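Hypothetical protein AF_1782 (Archaeoglobus fulgidus DSM 4304, PDB 2OO2) is of unknown function but, as a DUF357 family member, folds into a small three-helix bundle that associates as a two-subunit assembly. Local coordinates at residues A[16-21]-A[56-61]; A[10-15]-A[44-49]; A[20-25]-A[30-35]. All coordinates share one frame; numbering follows the deposited sequence.

Contact 1 (A[16-21]-A[56-61]); sequences ERIEER and ECVVWA
I18 reaches from helix 3-21 across to A61 and V58 on helix 51-70, joining the first and third helices of an up-down-up three-helix bundle. Both helices run in the same direction; helix 29-47, which comes between them in the chain, runs the opposite way. The touching residues are all buried and sit close to the middle of the chain, and every contact across this pair is apolar.

The isoleucine is stretched out. CG1 stands opposite the backbone N (chi1 -159°) and chi2 is also extended at 173°, which extends CD1 away from its own backbone toward A61. The end methyl therefore lands on A61, with I18 CD1 3.5 Å from A61 CB. It is equally close to the main chain, since I18 CD1 lies 3.5 Å from A61 C. I18 CA and A61 CA are 8.0 Å apart, a spacing consistent with the small alanine side chain. The I18 side chain also touches I39 of helix 29-47 and W62 of helix 51-70, so I18 touches both of the other helices.

The other branch makes a looser contact. I18 CG2 hangs back nearer its own helix and meets V58 one turn earlier on helix 51-70. V58 does not aim its CB directly at the 16-21 segment, and it also packs on W14 and L15. On the far face of helix 51-70, V59 and W60 pack against W60 and V59 of the second subunit. The second methyl pair of the contact, I18 CG2 and V58 CG2, is 4.3 Å apart.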
# COMPACT_ATOMS: atom_id res chain seq x y z
N GLU A 16 -5.99 7.72 11.54
CA GLU A 16 -5.79 8.19 12.90
C GLU A 16 -4.58 7.45 13.57
O GLU A 16 -3.85 8.06 14.33
CB GLU A 16 -7.02 7.99 13.71
CG GLU A 16 -8.19 8.73 13.12
CD GLU A 16 -9.53 8.33 13.81
OE1 GLU A 16 -9.59 7.32 14.59
OE2 GLU A 16 -10.52 9.05 13.56
N ARG A 17 -4.35 6.20 13.23
CA ARG A 17 -3.26 5.43 13.83
C ARG A 17 -1.93 6.02 13.31
O ARG A 17 -1.03 6.24 14.12
CB ARG A 17 -3.38 3.93 13.50
CG ARG A 17 -4.49 3.19 14.37
CD ARG A 17 -4.78 1.86 13.79
NE ARG A 17 -5.84 1.17 14.56
CZ ARG A 17 -6.24 -0.07 14.27
NH1 ARG A 17 -5.69 -0.73 13.26
NH2 ARG A 17 -7.20 -0.63 14.98
N ILE A 18 -1.83 6.31 12.01
CA ILE A 18 -0.50 6.69 11.44
C ILE A 18 -0.11 8.13 11.82
O ILE A 18 1.09 8.48 12.00
CB ILE A 18 -0.48 6.44 9.91
CG1 ILE A 18 0.97 6.32 9.44
CG2 ILE A 18 -1.31 7.48 9.07
CD1 ILE A 18 1.11 5.89 7.93
N GLU A 19 -1.12 8.98 11.98
CA GLU A 19 -0.91 10.38 12.42
C GLU A 19 -0.24 10.38 13.79
O GLU A 19 0.60 11.21 14.08
CB GLU A 19 -2.27 11.15 12.39
CG GLU A 19 -2.62 11.57 10.98
CD GLU A 19 -4.04 12.17 10.82
OE1 GLU A 19 -4.87 11.96 11.73
OE2 GLU A 19 -4.29 12.86 9.81
N GLU A 20 -0.56 9.40 14.61
CA GLU A 20 0.19 9.18 15.88
C GLU A 20 1.52 8.47 15.64
O GLU A 20 2.52 8.82 16.23
CB GLU A 20 -0.62 8.40 16.90
CG GLU A 20 -1.79 9.15 17.41
CD GLU A 20 -1.41 10.52 17.99
OE1 GLU A 20 -0.37 10.65 18.73
OE2 GLU A 20 -2.16 11.48 17.69
N ARG A 21 1.51 7.46 14.78
CA ARG A 21 2.64 6.57 14.63
C ARG A 21 3.85 7.32 14.08
O ARG A 21 5.01 7.05 14.49
CB ARG A 21 2.27 5.42 13.69
CG ARG A 21 3.25 4.24 13.65
CD ARG A 21 3.22 3.46 14.97
NE ARG A 21 3.92 2.22 14.81
CZ ARG A 21 5.15 2.03 15.31
NH1 ARG A 21 5.75 0.86 15.12
NH2 ARG A 21 5.73 2.98 16.04
N GLU A 56 -6.18 4.22 -0.75
CA GLU A 56 -4.97 3.89 -1.48
C GLU A 56 -3.81 4.67 -0.84
O GLU A 56 -2.68 4.08 -0.60
CB GLU A 56 -5.16 4.33 -2.92
CG GLU A 56 -4.05 3.83 -3.86
CD GLU A 56 -4.14 4.37 -5.28
OE1 GLU A 56 -4.58 5.49 -5.54
OE2 GLU A 56 -3.74 3.66 -6.17
N CYS A 57 -4.00 5.96 -0.57
CA CYS A 57 -2.81 6.78 0.02
C CYS A 57 -2.47 6.35 1.44
O CYS A 57 -1.16 6.27 1.79
CB CYS A 57 -3.04 8.32 -0.12
SG CYS A 57 -3.12 8.91 -1.75
N VAL A 58 -3.43 5.99 2.32
CA VAL A 58 -3.16 5.52 3.69
C VAL A 58 -2.31 4.20 3.70
O VAL A 58 -1.27 4.09 4.47
CB VAL A 58 -4.39 5.51 4.64
CG1 VAL A 58 -5.17 4.22 4.54
CG2 VAL A 58 -3.87 5.70 6.12
N VAL A 59 -2.58 3.32 2.72
CA VAL A 59 -1.90 2.02 2.63
C VAL A 59 -0.49 2.38 2.17
O VAL A 59 0.46 1.83 2.79
CB VAL A 59 -2.47 1.15 1.61
CG1 VAL A 59 -1.79 -0.13 1.54
CG2 VAL A 59 -3.96 0.77 2.11
N TRP A 60 -0.35 3.20 1.12
CA TRP A 60 1.08 3.61 0.72
C TRP A 60 1.78 4.23 1.90
O TRP A 60 3.04 3.95 2.09
CB TRP A 60 1.10 4.58 -0.48
CG TRP A 60 1.05 3.85 -1.81
CD1 TRP A 60 -0.08 3.60 -2.59
CD2 TRP A 60 2.12 3.19 -2.47
NE1 TRP A 60 0.23 2.95 -3.73
CE2 TRP A 60 1.60 2.64 -3.67
CE3 TRP A 60 3.50 3.02 -2.15
CZ2 TRP A 60 2.35 1.89 -4.54
CZ3 TRP A 60 4.27 2.32 -3.06
CH2 TRP A 60 3.72 1.76 -4.24
N ALA A 61 1.12 5.15 2.62
CA ALA A 61 1.81 5.76 3.83
C ALA A 61 2.32 4.68 4.82
O ALA A 61 3.56 4.67 5.22
CB ALA A 61 0.94 6.82 4.53

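Contact 2 (A[10-15]-A[44-49]); sequences ETLKWL and YFLEKG
The indole of W14 has the aliphatic part of K13 over one face, with K13 CD 4.0 Å above the ring plane and shifted toward its rim. At the ring's edge, W14 NE1 donates to E10 OE1 at 3.2 Å, and the acceptor lies almost in the indole plane. The carboxylate is turned out of line with this bond, because the indole nitrogen meets OE1 from 46° above the carboxylate plane. Its other oxygen is taken by a salt bridge, K13 NZ to E10 OE2 at 2.6 Å, arriving on the syn side. OE1 also pairs with R53 of the second subunit, so three groups hold the E10 carboxylate: W14, K13 and that arginine. W62 meets W14 edge-to-face. On the other helix, K48 CD lies 3.6 Å above the plane of the Y44 ring, toward its rim, and Y44 CD2 lies over one face of the F45 ring, again toward the rim.

The two helices meet through L46. CG stands opposite the backbone N (chi1 -180°), which sends the isobutyl group out toward helix 3-21, where T11, L12 and L15 receive it. L46 CD2 is 3.7 Å from L12 CD2, the two side chains crossing nearly at a right angle. The same L46 CD2 comes within 4.1 Å of L15 CD2, and here the chains slide past each other in opposite directions. L46 CD1 takes the T11 side, facing a methyl, while the T11 hydroxyl is hydrogen-bonded to L7 O. L51 packs on L46 from helix 51-70.

G49 is the first residue to leave helical backbone angles; its positive phi and the bonds back into the last turn make a Schellman motif at this end of an up-down-up three-helix bundle.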
# COMPACT_ATOMS: atom_id res chain seq x y z
N GLU A 10 -12.28 2.12 7.57
CA GLU A 10 -10.87 1.59 7.51
C GLU A 10 -9.86 2.70 7.26
O GLU A 10 -8.69 2.65 7.73
CB GLU A 10 -10.73 0.55 6.39
CG GLU A 10 -11.27 -0.86 6.67
CD GLU A 10 -10.49 -1.57 7.78
OE1 GLU A 10 -9.27 -1.93 7.60
OE2 GLU A 10 -11.11 -1.73 8.86
N THR A 11 -10.24 3.64 6.38
CA THR A 11 -9.36 4.79 6.07
C THR A 11 -9.13 5.65 7.29
O THR A 11 -7.96 6.00 7.67
CB THR A 11 -9.89 5.65 4.85
OG1 THR A 11 -10.05 4.78 3.73
CG2 THR A 11 -8.86 6.79 4.53
N LEU A 12 -10.24 6.03 7.94
CA LEU A 12 -10.12 6.81 9.19
C LEU A 12 -9.31 6.11 10.28
O LEU A 12 -8.56 6.78 11.01
CB LEU A 12 -11.52 7.09 9.75
CG LEU A 12 -12.17 8.29 9.11
CD1 LEU A 12 -13.77 8.24 9.41
CD2 LEU A 12 -11.58 9.55 9.65
N LYS A 13 -9.46 4.79 10.39
CA LYS A 13 -8.93 4.01 11.49
C LYS A 13 -7.39 4.06 11.28
O LYS A 13 -6.63 4.43 12.17
CB LYS A 13 -9.34 2.56 11.29
CG LYS A 13 -8.75 1.55 12.29
CD LYS A 13 -8.79 0.12 11.83
CE LYS A 13 -10.23 -0.40 11.78
NZ LYS A 13 -10.41 -1.86 11.33
N TRP A 14 -7.01 3.80 10.06
CA TRP A 14 -5.55 3.65 9.74
C TRP A 14 -4.88 5.01 9.65
O TRP A 14 -3.60 5.18 9.85
CB TRP A 14 -5.50 2.86 8.48
CG TRP A 14 -5.68 1.41 8.74
CD1 TRP A 14 -6.66 0.60 8.24
CD2 TRP A 14 -4.84 0.58 9.54
NE1 TRP A 14 -6.51 -0.68 8.71
CE2 TRP A 14 -5.36 -0.71 9.49
CE3 TRP A 14 -3.67 0.83 10.31
CZ2 TRP A 14 -4.79 -1.77 10.20
CZ3 TRP A 14 -3.10 -0.22 11.01
CH2 TRP A 14 -3.64 -1.50 10.95
N LEU A 15 -5.65 6.00 9.29
CA LEU A 15 -5.20 7.35 9.25
C LEU A 15 -5.03 7.92 10.64
O LEU A 15 -4.02 8.53 10.93
CB LEU A 15 -6.08 8.22 8.37
CG LEU A 15 -5.77 9.62 7.96
CD1 LEU A 15 -4.49 9.78 7.16
CD2 LEU A 15 -6.93 10.04 7.05
N TYR A 44 -6.63 14.61 2.39
CA TYR A 44 -7.26 15.47 1.36
C TYR A 44 -8.35 14.75 0.58
O TYR A 44 -9.49 15.28 0.47
CB TYR A 44 -6.24 16.00 0.37
CG TYR A 44 -6.85 16.76 -0.82
CD1 TYR A 44 -7.57 18.01 -0.64
CD2 TYR A 44 -6.72 16.26 -2.10
CE1 TYR A 44 -8.07 18.70 -1.77
CE2 TYR A 44 -7.24 16.94 -3.24
CZ TYR A 44 -7.97 18.14 -3.01
OH TYR A 44 -8.39 18.77 -4.11
N PHE A 45 -8.02 13.57 0.03
CA PHE A 45 -9.06 12.76 -0.62
C PHE A 45 -10.17 12.29 0.30
O PHE A 45 -11.37 12.21 -0.15
CB PHE A 45 -8.44 11.56 -1.38
CG PHE A 45 -7.46 11.99 -2.49
CD1 PHE A 45 -7.88 12.80 -3.54
CD2 PHE A 45 -6.12 11.59 -2.45
CE1 PHE A 45 -7.04 13.25 -4.53
CE2 PHE A 45 -5.24 12.03 -3.48
CZ PHE A 45 -5.68 12.84 -4.51
N LEU A 46 -9.85 11.96 1.55
CA LEU A 46 -10.89 11.54 2.48
C LEU A 46 -11.90 12.68 2.63
O LEU A 46 -13.09 12.46 2.51
CB LEU A 46 -10.32 11.14 3.83
CG LEU A 46 -11.43 10.68 4.81
CD1 LEU A 46 -12.24 9.36 4.36
CD2 LEU A 46 -10.86 10.53 6.20
N GLU A 47 -11.40 13.89 2.84
CA GLU A 47 -12.29 15.02 3.06
C GLU A 47 -13.23 15.32 1.90
O GLU A 47 -14.41 15.58 2.15
CB GLU A 47 -11.54 16.26 3.52
CG GLU A 47 -12.54 17.21 4.22
CD GLU A 47 -12.16 17.48 5.65
OE1 GLU A 47 -13.06 17.34 6.52
OE2 GLU A 47 -10.97 17.85 5.90
N LYS A 48 -12.75 15.26 0.66
CA LYS A 48 -13.61 15.53 -0.51
C LYS A 48 -14.37 14.29 -0.99
O LYS A 48 -15.03 14.35 -2.04
CB LYS A 48 -12.80 16.10 -1.67
CG LYS A 48 -11.78 15.14 -2.24
CD LYS A 48 -10.82 15.78 -3.25
CE LYS A 48 -11.55 16.43 -4.42
NZ LYS A 48 -11.92 15.54 -5.56
N GLY A 49 -14.24 13.17 -0.28
CA GLY A 49 -15.00 11.95 -0.63
C GLY A 49 -14.41 11.11 -1.74
O GLY A 49 -15.11 10.34 -2.36

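Contact 3 (A[20-25]-A[30-35]); sequences ERVKEI and GFMRNI
R21 NH2 holds E24 OE1 at 3.2 Å in a salt bridge, donating to the anti side of the carboxylate from a tilted guanidinium, while NH1 pairs with E76. This bridge lies beside the turn of an antiparallel helical hairpin, where the chain passes from helix 3-21 through strand 25-27 and returns as helix 29-47 of the three-helix bundle.

Between the two segments the side chains meet by apolar contact. M32 leaves its helix with its CB directed to one side of the partner, but chi2 (-65°) and chi3 (-79°) both bend and fold the thioether back toward the 20-25 segment. M32 SD then lies 3.7 Å from I25 CD1, and the methyl M32 CE comes within 3.5 Å of I25 O, with V22 O a little farther off. Replacing M32 by an alanine would probably open a gap beside I25 CD1 and leave the carbonyl oxygens of I25 and V22 without that nearby methyl. L74 of the neighbouring strand also touches I25, M32 and I35.

One turn on from M32, I35 sends a methyl to each partner: I35 CD1 is 4.3 Å from I25 CD1, and I35 CG2 is 3.7 Å from V22 CG2.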
# COMPACT_ATOMS: atom_id res chain seq x y z
N GLU A 20 -0.56 9.40 14.61
CA GLU A 20 0.19 9.18 15.88
C GLU A 20 1.52 8.47 15.64
O GLU A 20 2.52 8.82 16.23
CB GLU A 20 -0.62 8.40 16.90
CG GLU A 20 -1.79 9.15 17.41
CD GLU A 20 -1.41 10.52 17.99
OE1 GLU A 20 -0.37 10.65 18.73
OE2 GLU A 20 -2.16 11.48 17.69
N ARG A 21 1.51 7.46 14.78
CA ARG A 21 2.64 6.57 14.63
C ARG A 21 3.85 7.32 14.08
O ARG A 21 5.01 7.05 14.49
CB ARG A 21 2.27 5.42 13.69
CG ARG A 21 3.25 4.24 13.65
CD ARG A 21 3.22 3.46 14.97
NE ARG A 21 3.92 2.22 14.81
CZ ARG A 21 5.15 2.03 15.31
NH1 ARG A 21 5.75 0.86 15.12
NH2 ARG A 21 5.73 2.98 16.04
N VAL A 22 3.58 8.24 13.14
CA VAL A 22 4.67 8.97 12.42
C VAL A 22 5.52 9.76 13.43
O VAL A 22 6.75 9.96 13.26
CB VAL A 22 4.05 9.81 11.27
CG1 VAL A 22 3.41 11.09 11.77
CG2 VAL A 22 5.08 10.07 10.15
N LYS A 23 4.86 10.13 14.52
CA LYS A 23 5.46 10.91 15.59
C LYS A 23 6.41 10.11 16.47
O LYS A 23 7.22 10.67 17.19
CB LYS A 23 4.37 11.62 16.43
CG LYS A 23 3.86 12.91 15.74
CD LYS A 23 3.55 14.00 16.78
CE LYS A 23 2.96 15.31 16.18
NZ LYS A 23 2.84 16.44 17.26
N GLU A 24 6.32 8.79 16.38
CA GLU A 24 7.11 7.88 17.21
C GLU A 24 8.36 7.35 16.53
O GLU A 24 9.14 6.64 17.15
CB GLU A 24 6.24 6.68 17.65
CG GLU A 24 5.03 7.09 18.47
CD GLU A 24 4.00 6.01 18.56
OE1 GLU A 24 4.29 4.86 18.16
OE2 GLU A 24 2.88 6.33 19.05
N ILE A 25 8.56 7.68 15.26
CA ILE A 25 9.64 7.07 14.50
C ILE A 25 10.56 8.15 13.89
O ILE A 25 10.15 9.30 13.68
CB ILE A 25 9.07 6.17 13.40
CG1 ILE A 25 8.28 6.99 12.40
CG2 ILE A 25 8.15 5.08 13.99
CD1 ILE A 25 8.36 6.43 11.04
N GLY A 30 13.80 11.05 3.06
CA GLY A 30 12.98 10.70 1.90
C GLY A 30 11.81 9.80 2.26
O GLY A 30 10.65 10.05 1.83
N PHE A 31 12.10 8.73 3.02
CA PHE A 31 11.09 7.85 3.63
C PHE A 31 10.11 8.66 4.42
O PHE A 31 8.89 8.57 4.20
CB PHE A 31 11.72 6.79 4.51
CG PHE A 31 12.10 5.55 3.77
CD1 PHE A 31 11.31 4.42 3.85
CD2 PHE A 31 13.28 5.52 3.00
CE1 PHE A 31 11.64 3.27 3.18
CE2 PHE A 31 13.64 4.35 2.31
CZ PHE A 31 12.79 3.21 2.41
N MET A 32 10.63 9.51 5.31
CA MET A 32 9.77 10.37 6.13
C MET A 32 8.96 11.35 5.28
O MET A 32 7.77 11.59 5.59
CB MET A 32 10.52 11.13 7.23
CG MET A 32 11.08 10.23 8.35
SD MET A 32 9.87 9.35 9.38
CE MET A 32 9.35 10.61 10.48
N ARG A 33 9.55 11.88 4.21
CA ARG A 33 8.79 12.83 3.37
C ARG A 33 7.66 12.12 2.60
O ARG A 33 6.53 12.67 2.52
CB ARG A 33 9.69 13.64 2.40
CG ARG A 33 10.83 14.51 3.08
CD ARG A 33 10.39 15.75 3.89
NE ARG A 33 11.49 16.26 4.76
CZ ARG A 33 11.59 16.07 6.08
NH1 ARG A 33 10.68 15.37 6.76
NH2 ARG A 33 12.63 16.58 6.73
N ASN A 34 7.95 10.91 2.08
CA ASN A 34 6.93 10.05 1.44
C ASN A 34 5.75 9.76 2.34
O ASN A 34 4.49 9.91 1.92
CB ASN A 34 7.58 8.76 0.92
CG ASN A 34 8.50 9.01 -0.29
OD1 ASN A 34 8.58 10.12 -0.79
ND2 ASN A 34 9.22 8.00 -0.72
N ILE A 35 6.07 9.36 3.55
CA ILE A 35 5.05 9.13 4.62
C ILE A 35 4.04 10.32 4.80
O ILE A 35 2.78 10.16 4.64
CB ILE A 35 5.63 8.57 5.98
CG1 ILE A 35 6.39 7.25 5.73
CG2 ILE A 35 4.47 8.30 6.98
CD1 ILE A 35 7.31 6.80 6.92

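How the contacts relate
All three contacts draw on helix 3-21. Contact 1 pairs it with helix 51-70 in the buried middle of the bundle, while contacts 2 and 3 pair it with helix 29-47 on opposite sides of the chain's centre, their centres about 17 Å apart. Contact 1 touches both: V58 CG2 lies 3.6 Å from L15 N, and I18 CD1 4.2 Å from I35 CG2; it also shares E20 and R21 with contact 3. Side chains meet by apolar contact in all three, contact 3 adding a thioether and backbone carbonyls. Contacts 2 and 3 are only partly buried and have a salt bridge within one segment, whereas E19, R21 and E56 of contact 1 pair outside its segments.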